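Local coordinates for protein catalase (PDB 4QOL) that breaks down hydrogen peroxide to water and oxygen at a buried heme and also shows peroxidase-like reactivity toward phenolic substrates, at residues A[18-23]-A[40-45]; A[190-195]-A[248-253]; A[201-206]-A[211-216]; A[439-444]-A[471-476]. All blocks are in the same frame, centred on the assembly; numbering follows the deposited sequence.

Interaction 1: residues A[18-23]-A[40-45]; sequences GDNQNS and IEKLAH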
loop_
_atom_site.group_PDB
_atom_site.type_symbol
_atom_site.label_atom_id
_atom_site.label_comp_id
_atom_site.label_asym_id
_atom_site.label_seq_id
_atom_site.Cartn_x
_atom_site.Cartn_y
_atom_site.Cartn_z
ATOM N N GLY A 18 -15.434 24.213 14.517
ATOM C CA GLY A 18 -15.659 25.180 15.586
ATOM C C GLY A 18 -14.429 25.652 16.366
ATOM O O GLY A 18 -14.376 26.805 16.850
ATOM N N ASP A 19 -13.440 24.769 16.502
ATOM C CA ASP A 19 -12.215 25.063 17.268
ATOM C C ASP A 19 -11.049 24.259 16.679
ATOM O O ASP A 19 -11.030 23.040 16.774
ATOM C CB ASP A 19 -12.467 24.638 18.713
ATOM C CG ASP A 19 -11.350 25.055 19.708
ATOM O OD1 ASP A 19 -10.224 25.371 19.341
ATOM O OD2 ASP A 19 -11.672 25.105 20.913
ATOM N N ASN A 20 -10.091 24.980 16.096
ATOM C CA ASN A 20 -8.926 24.372 15.557
ATOM C C ASN A 20 -7.725 24.453 16.491
ATOM O O ASN A 20 -6.609 24.232 16.012
ATOM C CB ASN A 20 -8.615 24.987 14.191
ATOM C CG ASN A 20 -7.569 24.184 13.380
ATOM O OD1 ASN A 20 -7.627 22.956 13.306
ATOM N ND2 ASN A 20 -6.637 24.889 12.791
ATOM N N GLN A 21 -7.971 24.822 17.759
ATOM C CA GLN A 21 -6.906 24.998 18.762
ATOM C C GLN A 21 -6.868 23.945 19.830
ATOM O O GLN A 21 -5.778 23.549 20.289
ATOM C CB GLN A 21 -7.015 26.376 19.454
ATOM C CG GLN A 21 -7.316 27.545 18.524
ATOM C CD GLN A 21 -6.491 27.546 17.239
ATOM O OE1 GLN A 21 -5.254 27.325 17.267
ATOM N NE2 GLN A 21 -7.144 27.844 16.115
ATOM N N ASN A 22 -8.051 23.520 20.316
ATOM C CA ASN A 22 -8.111 22.646 21.500
ATOM C C ASN A 22 -8.717 21.316 21.126
ATOM O O ASN A 22 -9.802 21.265 20.498
ATOM C CB ASN A 22 -8.950 23.289 22.622
ATOM C CG ASN A 22 -8.465 24.683 22.977
ATOM O OD1 ASN A 22 -7.323 24.835 23.457
ATOM N ND2 ASN A 22 -9.226 25.693 22.580
ATOM N N SER A 23 -8.064 20.251 21.544
ATOM C CA SER A 23 -8.609 18.937 21.608
ATOM C C SER A 23 -9.775 18.883 22.587
ATOM O O SER A 23 -9.930 19.718 23.463
ATOM C CB SER A 23 -7.559 17.924 22.107
ATOM O OG SER A 23 -6.450 17.851 21.248
ATOM N N ILE A 40 -8.769 13.528 15.105
ATOM C CA ILE A 40 -8.328 12.263 14.590
ATOM C C ILE A 40 -8.175 12.369 13.057
ATOM O O ILE A 40 -7.175 11.871 12.470
ATOM C CB ILE A 40 -9.247 11.111 15.004
ATOM C CG1 ILE A 40 -9.287 10.947 16.513
ATOM C CG2 ILE A 40 -8.809 9.816 14.345
ATOM C CD1 ILE A 40 -7.929 10.744 17.127
ATOM N N GLU A 41 -9.089 13.067 12.360
ATOM C CA GLU A 41 -8.983 13.127 10.893
ATOM C C GLU A 41 -7.702 13.885 10.498
ATOM O O GLU A 41 -7.008 13.522 9.544
ATOM C CB GLU A 41 -10.216 13.834 10.300
ATOM C CG GLU A 41 -10.260 13.930 8.751
ATOM C CD GLU A 41 -11.382 14.855 8.231
ATOM O OE1 GLU A 41 -11.178 16.063 8.232
ATOM O OE2 GLU A 41 -12.306 14.335 7.637
ATOM N N LYS A 42 -7.438 14.996 11.193
ATOM C CA LYS A 42 -6.334 15.887 10.915
ATOM C C LYS A 42 -4.998 15.187 11.228
ATOM O O LYS A 42 -4.121 15.167 10.374
ATOM C CB LYS A 42 -6.529 17.196 11.699
ATOM C CG LYS A 42 -5.474 18.243 11.440
ATOM C CD LYS A 42 -5.723 19.412 12.415
ATOM C CE LYS A 42 -4.764 20.570 12.277
ATOM N NZ LYS A 42 -5.047 21.639 13.287
ATOM N N LEU A 43 -4.866 14.557 12.416
ATOM C CA LEU A 43 -3.675 13.736 12.716
ATOM C C LEU A 43 -3.509 12.542 11.759
ATOM O O LEU A 43 -2.389 12.282 11.235
ATOM C CB LEU A 43 -3.674 13.269 14.156
ATOM C CG LEU A 43 -3.442 14.282 15.292
ATOM C CD1 LEU A 43 -3.531 13.554 16.588
ATOM C CD2 LEU A 43 -2.114 15.015 15.099
ATOM N N ALA A 44 -4.601 11.870 11.403
ATOM C CA ALA A 44 -4.492 10.665 10.586
ATOM C C ALA A 44 -4.014 11.045 9.176
ATOM O O ALA A 44 -3.253 10.300 8.535
ATOM C CB ALA A 44 -5.860 9.934 10.499
ATOM N N HIS A 45 -4.471 12.176 8.669
ATOM C CA HIS A 45 -4.023 12.533 7.343
ATOM C C HIS A 45 -2.566 13.009 7.384
ATOM O O HIS A 45 -1.770 12.682 6.522
ATOM C CB HIS A 45 -4.925 13.595 6.689
ATOM C CG HIS A 45 -4.624 13.761 5.255
ATOM N ND1 HIS A 45 -5.381 13.236 4.209
ATOM C CD2 HIS A 45 -3.601 14.395 4.684
ATOM C CE1 HIS A 45 -4.790 13.522 3.051
ATOM N NE2 HIS A 45 -3.704 14.212 3.318
#
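K42 stretches out from helix 37-46 to N20 in the loop ahead of strand 25-26, and the whole contact is this one pair. NZ of K42 donates to OD1 of N20 at 2.9 Å, in a bond that binds helix and loop where their backbones stay well apart. All four torsions of the lysine are close to anti, beginning with chi1 at -177°, and this straight chain carries NZ the full distance from the helix. The two side chains cross at about a right angle. NZ comes in tilted 33° from the carbonyl plane, with a C=O...N angle of only 114°, so it approaches the oxygen obliquely from its flank. The same OD1 also bonds H38, while NZ forms a salt bridge with D145 and a hydrogen bond with the L141 carbonyl of a second subunit; the buried ammonium is thus well supplied with acceptors. ND2 of N20 goes to E385 of a third subunit. Behind N20 the loop is shaped by D19, whose OD1 accepts from the backbone N of Q21 at 2.8 Å. The backbone N of N22 donates to OD1 of D19 at 3.0 Å from the same face of the carboxylate: an Asx turn widened into an Asx motif. The arrangement belongs to the N-terminal arm of a tetrameric catalase, threaded between neighbouring subunits.

Interaction 2: residues A[190-195]-A[248-253]; sequences NYAEMR and YDRIEK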
loop_
_atom_site.group_PDB
_atom_site.type_symbol
_atom_site.label_atom_id
_atom_site.label_comp_id
_atom_site.label_asym_id
_atom_site.label_seq_id
_atom_site.Cartn_x
_atom_site.Cartn_y
_atom_site.Cartn_z
ATOM N N ASN A 190 24.732 24.396 -11.089
ATOM C CA ASN A 190 23.314 24.376 -10.804
ATOM C C ASN A 190 22.608 23.645 -12.010
ATOM O O ASN A 190 23.275 23.114 -12.864
ATOM C CB ASN A 190 22.798 25.819 -10.609
ATOM C CG ASN A 190 23.097 26.703 -11.797
ATOM O OD1 ASN A 190 22.655 26.421 -12.914
ATOM N ND2 ASN A 190 23.849 27.819 -11.579
ATOM N N TYR A 191 21.290 23.575 -11.999
ATOM C CA TYR A 191 20.588 22.838 -13.029
ATOM C C TYR A 191 20.465 23.602 -14.345
ATOM O O TYR A 191 20.259 22.996 -15.368
ATOM C CB TYR A 191 19.178 22.462 -12.538
ATOM C CG TYR A 191 19.105 21.521 -11.353
ATOM C CD1 TYR A 191 19.886 20.367 -11.292
ATOM C CD2 TYR A 191 18.243 21.783 -10.294
ATOM C CE1 TYR A 191 19.786 19.485 -10.220
ATOM C CE2 TYR A 191 18.125 20.938 -9.225
ATOM C CZ TYR A 191 18.913 19.784 -9.158
ATOM O OH TYR A 191 18.798 18.956 -8.080
ATOM N N ALA A 192 20.624 24.938 -14.317
ATOM C CA ALA A 192 20.484 25.769 -15.541
ATOM C C ALA A 192 21.756 25.787 -16.385
ATOM O O ALA A 192 21.718 25.736 -17.608
ATOM C CB ALA A 192 20.105 27.197 -15.174
ATOM N N GLU A 193 22.903 25.757 -15.731
ATOM C CA GLU A 193 24.203 25.887 -16.446
ATOM C C GLU A 193 24.817 24.510 -16.645
ATOM O O GLU A 193 25.904 24.183 -16.150
ATOM C CB GLU A 193 25.128 26.807 -15.627
ATOM C CG GLU A 193 24.622 28.243 -15.523
ATOM C CD GLU A 193 25.526 29.130 -14.678
ATOM O OE1 GLU A 193 25.164 29.471 -13.520
ATOM O OE2 GLU A 193 26.596 29.497 -15.173
ATOM N N MET A 194 24.049 23.651 -17.323
ATOM C CA MET A 194 24.264 22.220 -17.319
ATOM C C MET A 194 23.850 21.641 -18.661
ATOM O O MET A 194 22.873 22.104 -19.251
ATOM C CB MET A 194 23.365 21.625 -16.226
ATOM C CG MET A 194 23.509 20.175 -15.995
ATOM S SD MET A 194 22.452 19.580 -14.623
ATOM C CE MET A 194 20.836 19.436 -15.382
ATOM N N ARG A 195 24.618 20.655 -19.111
ATOM C CA ARG A 195 24.354 19.881 -20.312
ATOM C C ARG A 195 23.142 18.964 -20.113
ATOM O O ARG A 195 22.769 18.682 -18.968
ATOM C CB ARG A 195 25.579 19.006 -20.544
ATOM C CG ARG A 195 25.693 18.319 -21.854
ATOM C CD ARG A 195 26.873 17.360 -21.853
ATOM N NE ARG A 195 28.140 17.966 -21.403
ATOM C CZ ARG A 195 29.104 18.444 -22.194
ATOM N NH1 ARG A 195 29.005 18.386 -23.505
ATOM N NH2 ARG A 195 30.207 18.968 -21.661
ATOM N N TYR A 248 14.202 27.878 -9.089
ATOM C CA TYR A 248 12.965 28.523 -8.712
ATOM C C TYR A 248 13.107 30.028 -8.878
ATOM O O TYR A 248 12.248 30.719 -9.442
ATOM C CB TYR A 248 12.606 28.155 -7.283
ATOM C CG TYR A 248 11.251 28.684 -6.862
ATOM C CD1 TYR A 248 11.122 29.958 -6.358
ATOM C CD2 TYR A 248 10.095 27.900 -7.013
ATOM C CE1 TYR A 248 9.875 30.455 -6.011
ATOM C CE2 TYR A 248 8.874 28.388 -6.664
ATOM C CZ TYR A 248 8.768 29.671 -6.182
ATOM O OH TYR A 248 7.490 30.103 -5.837
ATOM N N ASP A 249 14.211 30.527 -8.355
ATOM C CA ASP A 249 14.462 31.973 -8.338
ATOM C C ASP A 249 14.629 32.575 -9.729
ATOM O O ASP A 249 14.101 33.665 -9.990
ATOM C CB ASP A 249 15.708 32.259 -7.490
ATOM C CG ASP A 249 15.445 32.118 -5.992
ATOM O OD1 ASP A 249 14.268 31.887 -5.538
ATOM O OD2 ASP A 249 16.429 32.226 -5.228
ATOM N N ARG A 250 15.336 31.891 -10.615
ATOM C CA ARG A 250 15.425 32.313 -12.034
ATOM C C ARG A 250 14.056 32.507 -12.666
ATOM O O ARG A 250 13.764 33.523 -13.293
ATOM C CB ARG A 250 16.125 31.280 -12.897
ATOM C CG ARG A 250 17.591 31.221 -12.743
ATOM C CD ARG A 250 18.190 30.028 -13.505
ATOM N NE ARG A 250 19.592 29.857 -13.131
ATOM C CZ ARG A 250 20.631 30.445 -13.721
ATOM N NH1 ARG A 250 20.465 31.203 -14.800
ATOM N NH2 ARG A 250 21.865 30.225 -13.258
ATOM N N ILE A 251 13.209 31.490 -12.489
ATOM C CA ILE A 251 11.909 31.523 -13.077
ATOM C C ILE A 251 11.046 32.566 -12.418
ATOM O O ILE A 251 10.298 33.301 -13.109
ATOM C CB ILE A 251 11.267 30.135 -13.013
ATOM C CG1 ILE A 251 12.034 29.226 -13.982
ATOM C CG2 ILE A 251 9.778 30.197 -13.356
ATOM C CD1 ILE A 251 11.645 27.755 -13.916
ATOM N N GLU A 252 11.152 32.689 -11.095
ATOM C CA GLU A 252 10.318 33.663 -10.389
ATOM C C GLU A 252 10.675 35.092 -10.830
ATOM O O GLU A 252 9.796 35.953 -10.964
ATOM C CB GLU A 252 10.441 33.494 -8.895
ATOM C CG GLU A 252 9.136 33.878 -8.194
ATOM C CD GLU A 252 7.866 33.119 -8.728
ATOM O OE1 GLU A 252 6.773 33.656 -8.509
ATOM O OE2 GLU A 252 7.883 31.994 -9.340
ATOM N N LYS A 253 11.940 35.298 -11.147
ATOM C CA LYS A 253 12.458 36.602 -11.647
ATOM C C LYS A 253 12.204 36.903 -13.104
ATOM O O LYS A 253 12.370 38.053 -13.531
ATOM C CB LYS A 253 13.980 36.626 -11.493
ATOM C CG LYS A 253 14.498 37.575 -10.415
ATOM C CD LYS A 253 15.163 36.881 -9.219
ATOM C CE LYS A 253 16.672 36.755 -9.328
ATOM N NZ LYS A 253 17.137 35.541 -8.590
#
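R250, on helix 242-253, sends its guanidinium against the turn formed by N190, A192 and E193. The charged interaction is a salt bridge from NH2 of R250 to OE1 of E193, long at 3.4 Å. The two side chains cross at about a right angle with their flat groups turned 62° apart, so carboxylate and guanidinium do not pair side by side. The apolar part is methyl against flat face: CB of A192 sits over the guanidinium, displaced toward its rim, 3.4 Å from NE of R250. The polar bonds lie within the turn itself. OD1 of N190 accepts from the backbone N of E193 at 2.9 Å, closing an Asx motif, and more weakly from that of A192. ND2 of N190 meanwhile donates to OE1 of E193, also at 2.9 Å, and so holds that oxygen at the edge of the arginine. Further out, NE of R250 is paired with D246 on its own helix, and OE2 of E193 with R225. R250 is thus probably held mainly by D246, with E193 a longer second partner whose own charge is shared with R225 and the amide of N190.

Interaction 3: residues A[201-206]-A[211-216]; sequences TFRWVN and TKYVKY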
loop_
_atom_site.group_PDB
_atom_site.type_symbol
_atom_site.label_atom_id
_atom_site.label_comp_id
_atom_site.label_asym_id
_atom_site.label_seq_id
_atom_site.Cartn_x
_atom_site.Cartn_y
_atom_site.Cartn_z
ATOM N N THR A 201 21.106 5.808 -27.857
ATOM C CA THR A 201 20.611 5.773 -29.257
ATOM C C THR A 201 19.153 5.352 -29.226
ATOM O O THR A 201 18.772 4.399 -28.543
ATOM C CB THR A 201 21.418 4.785 -30.034
ATOM O OG1 THR A 201 22.822 5.166 -29.981
ATOM C CG2 THR A 201 20.939 4.709 -31.474
ATOM N N PHE A 202 18.319 6.114 -29.944
ATOM C CA PHE A 202 16.974 5.727 -30.233
ATOM C C PHE A 202 16.816 5.528 -31.755
ATOM O O PHE A 202 17.739 5.754 -32.516
ATOM C CB PHE A 202 16.016 6.840 -29.760
ATOM C CG PHE A 202 15.998 6.993 -28.277
ATOM C CD1 PHE A 202 15.156 6.161 -27.494
ATOM C CD2 PHE A 202 16.861 7.851 -27.640
ATOM C CE1 PHE A 202 15.223 6.241 -26.070
ATOM C CE2 PHE A 202 16.901 7.945 -26.247
ATOM C CZ PHE A 202 16.115 7.145 -25.481
ATOM N N ARG A 203 15.647 5.137 -32.127
ATOM C CA ARG A 203 15.294 4.982 -33.550
ATOM C C ARG A 203 14.288 6.052 -33.938
ATOM O O ARG A 203 13.236 6.174 -33.260
ATOM C CB ARG A 203 14.706 3.597 -33.781
ATOM C CG ARG A 203 15.708 2.458 -33.739
ATOM C CD ARG A 203 14.977 1.140 -34.129
ATOM N NE ARG A 203 15.973 0.107 -34.277
ATOM C CZ ARG A 203 16.182 -0.636 -35.364
ATOM N NH1 ARG A 203 15.385 -0.605 -36.423
ATOM N NH2 ARG A 203 17.181 -1.476 -35.329
ATOM N N TRP A 204 14.538 6.740 -35.059
ATOM C CA TRP A 204 13.576 7.658 -35.635
ATOM C C TRP A 204 13.050 7.012 -36.889
ATOM O O TRP A 204 13.826 6.506 -37.692
ATOM C CB TRP A 204 14.235 8.993 -35.924
ATOM C CG TRP A 204 14.131 9.974 -34.855
ATOM C CD1 TRP A 204 13.712 9.784 -33.508
ATOM C CD2 TRP A 204 14.458 11.347 -34.961
ATOM N NE1 TRP A 204 13.756 10.977 -32.839
ATOM C CE2 TRP A 204 14.235 11.947 -33.681
ATOM C CE3 TRP A 204 14.895 12.143 -35.977
ATOM C CZ2 TRP A 204 14.375 13.286 -33.470
ATOM C CZ3 TRP A 204 15.163 13.491 -35.708
ATOM C CH2 TRP A 204 14.880 14.035 -34.470
ATOM N N VAL A 205 11.733 6.972 -37.036
ATOM C CA VAL A 205 11.100 6.325 -38.137
ATOM C C VAL A 205 10.229 7.383 -38.811
ATOM O O VAL A 205 9.363 7.954 -38.179
ATOM C CB VAL A 205 10.221 5.116 -37.720
ATOM C CG1 VAL A 205 9.724 4.397 -38.979
ATOM C CG2 VAL A 205 11.017 4.172 -36.825
ATOM N N ASN A 206 10.427 7.563 -40.121
ATOM C CA ASN A 206 9.616 8.550 -40.895
ATOM C C ASN A 206 8.317 7.971 -41.551
ATOM O O ASN A 206 7.995 6.803 -41.395
ATOM C CB ASN A 206 10.498 9.281 -41.901
ATOM C CG ASN A 206 10.886 8.431 -43.131
ATOM O OD1 ASN A 206 10.399 7.337 -43.360
ATOM N ND2 ASN A 206 11.821 8.947 -43.882
ATOM N N THR A 211 14.154 4.160 -41.216
ATOM C CA THR A 211 14.697 4.302 -39.835
ATOM C C THR A 211 16.118 4.854 -39.828
ATOM O O THR A 211 16.958 4.453 -40.657
ATOM C CB THR A 211 14.714 2.940 -39.112
ATOM O OG1 THR A 211 13.400 2.399 -39.064
ATOM C CG2 THR A 211 15.262 3.105 -37.644
ATOM N N LYS A 212 16.384 5.795 -38.902
ATOM C CA LYS A 212 17.736 6.257 -38.607
ATOM C C LYS A 212 17.920 6.118 -37.097
ATOM O O LYS A 212 16.962 6.191 -36.325
ATOM C CB LYS A 212 17.939 7.733 -38.925
ATOM C CG LYS A 212 17.634 8.117 -40.344
ATOM C CD LYS A 212 18.892 8.389 -41.086
ATOM C CE LYS A 212 18.543 8.825 -42.493
ATOM N NZ LYS A 212 19.599 8.315 -43.390
ATOM N N TYR A 213 19.146 5.847 -36.708
ATOM C CA TYR A 213 19.541 6.008 -35.311
ATOM C C TYR A 213 19.718 7.491 -34.971
ATOM O O TYR A 213 20.190 8.279 -35.760
ATOM C CB TYR A 213 20.843 5.307 -35.021
ATOM C CG TYR A 213 20.850 3.786 -34.977
ATOM C CD1 TYR A 213 19.860 3.049 -34.318
ATOM C CD2 TYR A 213 21.877 3.091 -35.576
ATOM C CE1 TYR A 213 19.912 1.678 -34.264
ATOM C CE2 TYR A 213 21.961 1.724 -35.476
ATOM C CZ TYR A 213 20.978 1.033 -34.824
ATOM O OH TYR A 213 21.079 -0.314 -34.707
ATOM N N VAL A 214 19.318 7.856 -33.704
ATOM C CA VAL A 214 19.392 9.213 -33.259
ATOM C C VAL A 214 19.955 9.289 -31.846
ATOM O O VAL A 214 19.701 8.412 -31.037
ATOM C CB VAL A 214 18.014 9.929 -33.372
ATOM C CG1 VAL A 214 17.011 9.320 -32.420
ATOM C CG2 VAL A 214 18.135 11.440 -33.181
ATOM N N LYS A 215 20.699 10.356 -31.594
ATOM C CA LYS A 215 21.108 10.799 -30.275
ATOM C C LYS A 215 20.652 12.234 -30.071
ATOM O O LYS A 215 20.716 13.089 -30.963
ATOM C CB LYS A 215 22.639 10.639 -30.115
ATOM C CG LYS A 215 23.023 9.223 -29.783
ATOM C CD LYS A 215 24.471 9.094 -29.342
ATOM C CE LYS A 215 24.823 7.651 -29.098
ATOM N NZ LYS A 215 24.324 7.056 -27.868
ATOM N N TYR A 216 20.183 12.497 -28.855
ATOM C CA TYR A 216 19.710 13.822 -28.446
ATOM C C TYR A 216 20.726 14.546 -27.543
ATOM O O TYR A 216 21.363 13.927 -26.633
ATOM C CB TYR A 216 18.451 13.673 -27.632
ATOM C CG TYR A 216 17.221 13.139 -28.347
ATOM C CD1 TYR A 216 16.399 13.970 -29.079
ATOM C CD2 TYR A 216 16.814 11.809 -28.164
ATOM C CE1 TYR A 216 15.251 13.499 -29.689
ATOM C CE2 TYR A 216 15.637 11.342 -28.728
ATOM C CZ TYR A 216 14.870 12.184 -29.494
ATOM O OH TYR A 216 13.697 11.720 -29.992
HETATM O O HOH W 1 12.843 0.653 -36.879
#
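V214 turns CG1 between its backbone N and carbonyl carbon (chi1 66°), which sets that methyl over the indole of W204. The result is a CH-pi contact, CG1 of V214 lying 3.6 Å from the centroid of the five-membered ring, with CG2 over the centre of the indole as a whole. From the edge, nearly in the ring plane, OH of Y216 accepts from NE1 of W204 at 2.9 Å; with F202 these rings make an aromatic cluster. The backbones form an antiparallel hairpin, F202 with V214 and W204 with K212 being hydrogen-bonded pairs. On the other face R203 and Y213 lie side by side in a non-hydrogen-bonded pair, planes nearly perpendicular. A water joins NH1 of R203 to OG1 of T211, and NH2 of R203 has a salt bridge to E329. The R203 face thus carries the ion pair and the water link, while F202, W204 and Y216 cluster on the V214 side, where the buried indole N-H is satisfied by a tyrosine hydroxyl.

Interaction 4: residues A[439-444]-A[471-476]; sequences ALIKNL and GQRLAD
I441 lays its CD1 methyl against the backbone of helix 468-478, 4.0 Å from N of L474 and 4.1 Å from CB of both R473 and L474. Its other branch, CG2, rests 4.0 Å from the carbonyl O of R473, so the two branches bracket the peptide group joining R473 to L474. One turn further along helix 434-448, CB of L444 meets CD2 of L474 at 3.9 Å. L474 swings CG anti to its own backbone N (chi1 -154°), which carries the leucine head over to L444. Every contact across the two segments is van der Waals packing; no hydrogen bond joins them. Of the R473 side chain, CB makes the nearest approach, to CD1 of I441. Beyond that the chain bends at chi3 (73°), and the guanidinium passes obliquely by CG1 of I441 on its way to a salt bridge with E434, with a weaker, long ion pair to D469. The two helix segments cross at -45° with axes 9.7 Å apart, and this is buried packing of the C-terminal helical region. I460 and F463 of helix 453-466 pack on L474 as a third helix, while T445 and L448 extend the contact along helix 434-448.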
loop_
_atom_site.group_PDB
_atom_site.type_symbol
_atom_site.label_atom_id
_atom_site.label_comp_id
_atom_site.label_asym_id
_atom_site.label_seq_id
_atom_site.Cartn_x
_atom_site.Cartn_y
_atom_site.Cartn_z
ATOM N N ALA A 439 42.462 18.628 -12.734
ATOM C CA ALA A 439 41.288 18.557 -11.857
ATOM C C ALA A 439 40.783 17.069 -11.780
ATOM O O ALA A 439 40.423 16.564 -10.728
ATOM C CB ALA A 439 40.212 19.501 -12.358
ATOM N N LEU A 440 40.747 16.404 -12.917
ATOM C CA LEU A 440 40.349 14.992 -13.001
ATOM C C LEU A 440 41.237 14.171 -12.075
ATOM O O LEU A 440 40.756 13.340 -11.296
ATOM C CB LEU A 440 40.527 14.471 -14.426
ATOM C CG LEU A 440 40.324 12.977 -14.706
ATOM C CD1 LEU A 440 38.927 12.446 -14.338
ATOM C CD2 LEU A 440 40.580 12.690 -16.149
ATOM N N ILE A 441 42.552 14.358 -12.203
ATOM C CA ILE A 441 43.481 13.534 -11.406
ATOM C C ILE A 441 43.318 13.852 -9.909
ATOM O O ILE A 441 43.313 12.959 -9.077
ATOM C CB ILE A 441 44.955 13.769 -11.850
ATOM C CG1 ILE A 441 45.166 13.288 -13.289
ATOM C CG2 ILE A 441 45.922 13.089 -10.895
ATOM C CD1 ILE A 441 44.908 11.798 -13.491
ATOM N N LYS A 442 43.141 15.117 -9.591
ATOM C CA LYS A 442 42.891 15.555 -8.207
ATOM C C LYS A 442 41.602 14.912 -7.629
ATOM O O LYS A 442 41.572 14.419 -6.526
ATOM C CB LYS A 442 42.735 17.076 -8.238
ATOM C CG LYS A 442 42.337 17.712 -6.915
ATOM C CD LYS A 442 41.965 19.171 -7.134
ATOM C CE LYS A 442 41.993 19.933 -5.813
ATOM N NZ LYS A 442 40.798 19.629 -4.972
ATOM N N ASN A 443 40.532 14.923 -8.442
ATOM C CA ASN A 443 39.212 14.419 -7.967
ATOM C C ASN A 443 39.228 12.905 -7.807
ATOM O O ASN A 443 38.760 12.365 -6.816
ATOM C CB ASN A 443 38.137 14.800 -8.962
ATOM C CG ASN A 443 37.912 16.289 -9.060
ATOM O OD1 ASN A 443 38.237 17.041 -8.143
ATOM N ND2 ASN A 443 37.276 16.721 -10.163
ATOM N N LEU A 444 39.898 12.226 -8.745
ATOM C CA LEU A 444 40.101 10.772 -8.633
ATOM C C LEU A 444 40.953 10.388 -7.460
ATOM O O LEU A 444 40.657 9.462 -6.743
ATOM C CB LEU A 444 40.702 10.190 -9.910
ATOM C CG LEU A 444 39.768 10.086 -11.120
ATOM C CD1 LEU A 444 40.595 9.771 -12.343
ATOM C CD2 LEU A 444 38.692 9.019 -10.947
ATOM N N GLY A 471 46.771 7.112 -16.690
ATOM C CA GLY A 471 47.052 6.108 -15.641
ATOM C C GLY A 471 48.294 6.355 -14.834
ATOM O O GLY A 471 48.289 6.220 -13.605
ATOM N N GLN A 472 49.379 6.759 -15.525
ATOM C CA GLN A 472 50.640 7.068 -14.802
ATOM C C GLN A 472 50.530 8.266 -13.859
ATOM O O GLN A 472 51.049 8.196 -12.738
ATOM C CB GLN A 472 51.782 7.272 -15.829
ATOM C CG GLN A 472 53.140 7.402 -15.132
ATOM C CD GLN A 472 53.548 6.104 -14.459
ATOM O OE1 GLN A 472 53.791 5.094 -15.145
ATOM N NE2 GLN A 472 53.682 6.123 -13.133
ATOM N N ARG A 473 49.872 9.340 -14.292
ATOM C CA ARG A 473 49.612 10.505 -13.476
ATOM C C ARG A 473 48.820 10.140 -12.245
ATOM O O ARG A 473 49.088 10.629 -11.144
ATOM C CB ARG A 473 48.889 11.614 -14.265
ATOM C CG ARG A 473 49.822 12.357 -15.200
ATOM C CD ARG A 473 49.153 13.365 -16.117
ATOM N NE ARG A 473 48.723 14.557 -15.426
ATOM C CZ ARG A 473 48.499 15.730 -16.021
ATOM N NH1 ARG A 473 48.638 15.887 -17.317
ATOM N NH2 ARG A 473 48.087 16.754 -15.298
ATOM N N LEU A 474 47.834 9.257 -12.419
ATOM C CA LEU A 474 47.003 8.883 -11.252
ATOM C C LEU A 474 47.780 8.028 -10.281
ATOM O O LEU A 474 47.717 8.244 -9.048
ATOM C CB LEU A 474 45.744 8.127 -11.777
ATOM C CG LEU A 474 44.453 8.106 -11.017
ATOM C CD1 LEU A 474 43.770 6.711 -11.097
ATOM C CD2 LEU A 474 44.363 8.789 -9.677
ATOM N N ALA A 475 48.572 7.085 -10.819
ATOM C CA ALA A 475 49.449 6.244 -9.978
ATOM C C ALA A 475 50.370 7.129 -9.171
ATOM O O ALA A 475 50.577 6.894 -7.971
ATOM C CB ALA A 475 50.219 5.223 -10.812
ATOM N N ASP A 476 50.933 8.124 -9.838
ATOM C CA ASP A 476 51.903 9.006 -9.209
ATOM C C ASP A 476 51.252 9.750 -8.068
ATOM O O ASP A 476 51.784 9.844 -6.955
ATOM C CB ASP A 476 52.443 10.011 -10.239
ATOM C CG ASP A 476 53.392 9.368 -11.283
ATOM O OD1 ASP A 476 53.783 8.177 -11.158
ATOM O OD2 ASP A 476 53.805 10.102 -12.202
#

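How the interactions relate
Starting from the N terminus, interaction 1 closes a short loop of sixteen residues within the extended arm, the centre of the contact about 40 Å from the centre of the chain. Interaction 2 opens much later and closes over 52 residues, holding the loop after helix 175-181 to helix 242-253. Interaction 3, the hairpin of strands 202-205 and 211-220, opens and closes inside that span, its nearest atoms about 8 Å from interaction 2. Interaction 4 comes last, in series, packing helix 434-448 on helix 468-478. No two contacts cross along the chain, and none touches another. Between them they fix the intersubunit arm, the antiparallel sheet with its surrounding helix and loop, and the C-terminal helices.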